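Local coordinates for translation initiation factor eIF-2B (Pyrococcus horikoshii, PDB 1VB5), which serves as the regulatory subunit of archaeal initiation factor 2B and probably takes part in exchanging GDP for GTP on initiation factor 2, at the interface of chains A and B. Sequence-based numbering; all coordinates share one arbitrary frame. Chains: chain A/B, translation initiation factor eIF-2B.

Contact 1: the interface of chains A and B. Residues chain A 198, 247-249, 251; chain B 166-167, 170, 173-174.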
# COMPACT_ATOMS: atom_id res chain seq x y z
N ALA A 198 -0.92 -4.64 -8.45
CA ALA A 198 -0.19 -4.87 -7.20
C ALA A 198 -0.97 -4.24 -6.05
O ALA A 198 -1.46 -3.12 -6.17
CB ALA A 198 1.21 -4.25 -7.29
N ARG A 247 11.59 -0.38 -7.28
CA ARG A 247 11.07 -1.60 -7.89
C ARG A 247 9.62 -1.32 -8.21
O ARG A 247 8.94 -0.60 -7.47
CB ARG A 247 11.20 -2.79 -6.95
CG ARG A 247 12.63 -3.26 -6.82
CD ARG A 247 13.24 -3.62 -8.17
NE ARG A 247 13.16 -5.05 -8.47
CZ ARG A 247 12.03 -5.72 -8.66
NH1 ARG A 247 10.87 -5.08 -8.60
NH2 ARG A 247 12.05 -7.02 -8.92
N ASN A 248 9.15 -1.89 -9.31
CA ASN A 248 7.79 -1.62 -9.72
C ASN A 248 7.09 -2.78 -10.41
O ASN A 248 6.75 -2.70 -11.59
CB ASN A 248 7.80 -0.37 -10.60
CG ASN A 248 6.41 0.11 -10.99
OD1 ASN A 248 5.47 0.01 -10.20
ND2 ASN A 248 6.29 0.65 -12.20
N VAL A 249 6.89 -3.86 -9.67
CA VAL A 249 6.17 -5.02 -10.18
C VAL A 249 4.73 -4.49 -10.12
O VAL A 249 4.21 -4.20 -9.05
CB VAL A 249 6.35 -6.24 -9.25
CG1 VAL A 249 5.56 -7.43 -9.78
CG2 VAL A 249 7.85 -6.60 -9.16
N PHE A 251 1.81 -6.00 -11.10
CA PHE A 251 0.74 -6.95 -10.81
C PHE A 251 1.09 -7.95 -9.73
O PHE A 251 2.27 -8.26 -9.49
CB PHE A 251 0.33 -7.67 -12.10
CG PHE A 251 0.02 -6.72 -13.21
CD1 PHE A 251 1.03 -6.24 -14.04
CD2 PHE A 251 -1.27 -6.20 -13.35
CE1 PHE A 251 0.77 -5.25 -14.97
CE2 PHE A 251 -1.54 -5.21 -14.28
CZ PHE A 251 -0.52 -4.73 -15.09
N ILE B 166 10.40 -0.21 -2.80
CA ILE B 166 9.16 -0.62 -3.46
C ILE B 166 8.06 0.36 -3.09
O ILE B 166 8.25 1.23 -2.22
CB ILE B 166 8.72 -2.06 -3.05
CG1 ILE B 166 8.36 -2.09 -1.55
CG2 ILE B 166 9.83 -3.05 -3.33
CD1 ILE B 166 7.86 -3.46 -1.06
N THR B 167 6.91 0.25 -3.75
CA THR B 167 5.77 1.11 -3.43
C THR B 167 5.03 0.38 -2.32
O THR B 167 5.23 -0.83 -2.13
CB THR B 167 4.82 1.25 -4.63
OG1 THR B 167 4.32 -0.04 -4.99
CG2 THR B 167 5.54 1.87 -5.82
N GLN B 170 3.14 -2.92 -3.01
CA GLN B 170 3.93 -4.11 -3.37
C GLN B 170 4.39 -4.93 -2.16
O GLN B 170 5.05 -5.96 -2.32
CB GLN B 170 5.15 -3.70 -4.19
CG GLN B 170 4.89 -3.45 -5.68
CD GLN B 170 6.13 -2.93 -6.39
OE1 GLN B 170 6.39 -1.73 -6.40
NE2 GLN B 170 6.91 -3.83 -6.97
N LEU B 173 3.83 -8.64 -2.39
CA LEU B 173 4.68 -9.35 -3.35
C LEU B 173 6.07 -9.59 -2.76
O LEU B 173 6.72 -10.58 -3.08
CB LEU B 173 4.83 -8.54 -4.63
CG LEU B 173 3.61 -8.50 -5.56
CD1 LEU B 173 3.74 -7.31 -6.50
CD2 LEU B 173 3.51 -9.83 -6.33
N PHE B 174 6.53 -8.68 -1.92
CA PHE B 174 7.85 -8.85 -1.34
C PHE B 174 8.02 -9.50 0.04
O PHE B 174 9.14 -9.88 0.36
CB PHE B 174 8.61 -7.52 -1.39
CG PHE B 174 9.01 -7.09 -2.78
CD1 PHE B 174 8.11 -6.43 -3.61
CD2 PHE B 174 10.28 -7.39 -3.27
CE1 PHE B 174 8.46 -6.07 -4.92
CE2 PHE B 174 10.65 -7.02 -4.58
CZ PHE B 174 9.73 -6.36 -5.40
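The loop 247-249 of chain A, with A:Ala198 and the start of strand 251-254, meets the end of strand 163-166, the 3-10 helix 168-170 and helix 171-175 of chain B, in a two-fold pair that is likely to be the dimer of this eIF-2B alpha/beta/delta family member. B:Gln170 reaches into the chain A loop, extended beyond CG (chi2 175°), and lays its amide along the backbone. As modelled, two acceptors face each other, OE1 lying 3.0 Å from the carbonyl O of A:Arg247, and two donors, NE2 lying 2.7 Å from the backbone N of A:Val249. The amide is probably flipped; turning it would pair both backbone groups, at the cost of a weak bond from B:Thr167 N. OG1 of B:Thr167, 3.0 Å from OE1 of B:Gln170 on an in-plane lone pair as built, could hold that end either way, as donor now or acceptor after the flip.

Beside it, A:Val249 crosses B:Leu173 obliquely, CG1 resting 3.7 Å from CD1. That CD1 also touches CB of A:Ala198 at 4.1 Å and the carbonyl O of A:Phe251 at 3.5 Å. At the other flank the chain of A:Arg247 bends at chi2 and chi3, bringing NH1 to the edge of the B:Phe174 ring, 3.6 Å from CZ. Guanidinium and ring stand 82° apart, an edge contact and not a stack. CG2 of B:Ile166 lies over one face of that ring, toward the rim, and meets CB of A:Arg247 at 3.9 Å.

Contact 2: the interface of chains A and B. Residues chain A 201, 205, 257-258; chain B 205-206, 209-210.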
# COMPACT_ATOMS: atom_id res chain seq x y z
N TYR A 201 -3.94 -8.09 -3.51
CA TYR A 201 -3.77 -9.18 -2.55
C TYR A 201 -3.91 -8.67 -1.12
O TYR A 201 -4.53 -9.32 -0.28
CB TYR A 201 -2.38 -9.81 -2.75
CG TYR A 201 -1.96 -10.82 -1.69
CD1 TYR A 201 -2.68 -12.00 -1.50
CD2 TYR A 201 -0.83 -10.59 -0.90
CE1 TYR A 201 -2.27 -12.94 -0.55
CE2 TYR A 201 -0.42 -11.52 0.06
CZ TYR A 201 -1.15 -12.69 0.22
OH TYR A 201 -0.75 -13.60 1.16
N LEU A 205 -6.62 -9.64 1.80
CA LEU A 205 -6.30 -10.12 3.14
C LEU A 205 -7.06 -9.34 4.20
O LEU A 205 -7.64 -9.93 5.11
CB LEU A 205 -4.81 -10.00 3.43
CG LEU A 205 -3.85 -10.89 2.65
CD1 LEU A 205 -2.44 -10.70 3.22
CD2 LEU A 205 -4.28 -12.34 2.77
N LYS A 257 -9.11 -18.50 -2.23
CA LYS A 257 -9.70 -18.64 -0.91
C LYS A 257 -10.09 -17.32 -0.27
O LYS A 257 -10.80 -17.31 0.73
CB LYS A 257 -8.78 -19.44 0.02
CG LYS A 257 -7.51 -18.76 0.48
CD LYS A 257 -6.67 -19.79 1.22
CE LYS A 257 -5.47 -19.19 1.92
NZ LYS A 257 -4.67 -20.27 2.57
N TYR A 258 -9.65 -16.21 -0.85
CA TYR A 258 -10.02 -14.89 -0.35
C TYR A 258 -11.09 -14.24 -1.23
O TYR A 258 -11.53 -13.13 -0.95
CB TYR A 258 -8.79 -13.98 -0.29
CG TYR A 258 -7.73 -14.48 0.65
CD1 TYR A 258 -6.51 -14.96 0.18
CD2 TYR A 258 -7.97 -14.51 2.02
CE1 TYR A 258 -5.55 -15.46 1.05
CE2 TYR A 258 -7.01 -15.01 2.91
CZ TYR A 258 -5.81 -15.48 2.41
OH TYR A 258 -4.87 -15.99 3.29
N LEU B 205 -0.19 -8.62 7.89
CA LEU B 205 -1.05 -9.68 7.37
C LEU B 205 -0.34 -10.53 6.32
O LEU B 205 -0.41 -11.75 6.36
CB LEU B 205 -2.33 -9.09 6.76
CG LEU B 205 -3.30 -8.40 7.73
CD1 LEU B 205 -4.47 -7.79 6.95
CD2 LEU B 205 -3.81 -9.41 8.75
N ALA B 206 0.35 -9.88 5.39
CA ALA B 206 1.04 -10.60 4.32
C ALA B 206 2.17 -11.47 4.84
O ALA B 206 2.37 -12.60 4.39
CB ALA B 206 1.59 -9.60 3.30
N GLU B 209 0.82 -14.60 6.49
CA GLU B 209 0.34 -15.53 5.48
C GLU B 209 1.50 -16.30 4.85
O GLU B 209 1.37 -17.47 4.51
CB GLU B 209 -0.43 -14.76 4.40
CG GLU B 209 -1.59 -15.51 3.82
CD GLU B 209 -2.53 -16.05 4.89
OE1 GLU B 209 -2.93 -15.28 5.79
OE2 GLU B 209 -2.87 -17.25 4.82
N ASN B 210 2.64 -15.63 4.71
CA ASN B 210 3.82 -16.25 4.12
C ASN B 210 4.84 -16.75 5.14
O ASN B 210 5.99 -17.05 4.79
CB ASN B 210 4.48 -15.26 3.15
CG ASN B 210 3.61 -14.95 1.93
OD1 ASN B 210 3.46 -15.79 1.03
ND2 ASN B 210 3.01 -13.76 1.90
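The ring of A:Tyr258 is held between two chain A neighbours, CG of A:Lys257 over one face and CD2 of A:Leu205, 3.5 Å above the plane, over the other. The ring of A:Tyr201 has CG of A:Leu205 over one face, toward the rim; its hydroxyl comes against the CB and CG methylenes of B:Glu209. A:Tyr258 and B:Glu209 reach toward each other tip to tip, phenol OH 2.8 Å from carboxylate OE2, their planes 83° apart. Donor and acceptor suit a hydrogen bond, but the phenol oxygen sits over the flat face of the carboxylate and too near its carbon, so the bond is doubtful as modelled.

B:Glu209 turns at chi2 (52°), its carboxylate directed toward A:Tyr258 while its CG lies 3.4 Å from OH of A:Tyr201. NZ of A:Lys257 stands 4.2 Å from OE2 of B:Glu209, not in contact, but its charge may still steady the carboxylate. An alanine at B:Glu209 would probably leave the A:Tyr258 hydroxyl without its carboxylate mate and open a gap beside the tip of A:Tyr201.

Alongside, CD1 of A:Leu205 rests 3.6 Å from the backbone N of B:Ala206 and 3.9 Å from CB of B:Leu205. ND2 of B:Asn210 bonds back to O of B:Ala206 at 2.8 Å, from above the carbonyl plane, and may cap helix 200-209. That helix packs on its copy, the 3-10 helix 256-258 of chain A reaching in beside it, and is likely to hold the subunits together.

Contacts 1 and 2 lie about 15 Å apart, measured between the centres of their C-alpha atoms, and share no residue. They are neighbouring stretches of one two-fold interface, and each recurs with the chains exchanged. Chain A carries them on nearby segments: A:Ala198 of contact 1 just precedes helix 200-209 of contact 2, and strand 251-254 leads into the 3-10 helix 256-258. The disulfide between Cys175 and Cys207 ties helix 171-175, used in contact 1, to helix 200-209, used in contact 2, and is likely to stiffen the surface that meets the other chain in this hyperthermophile's protein.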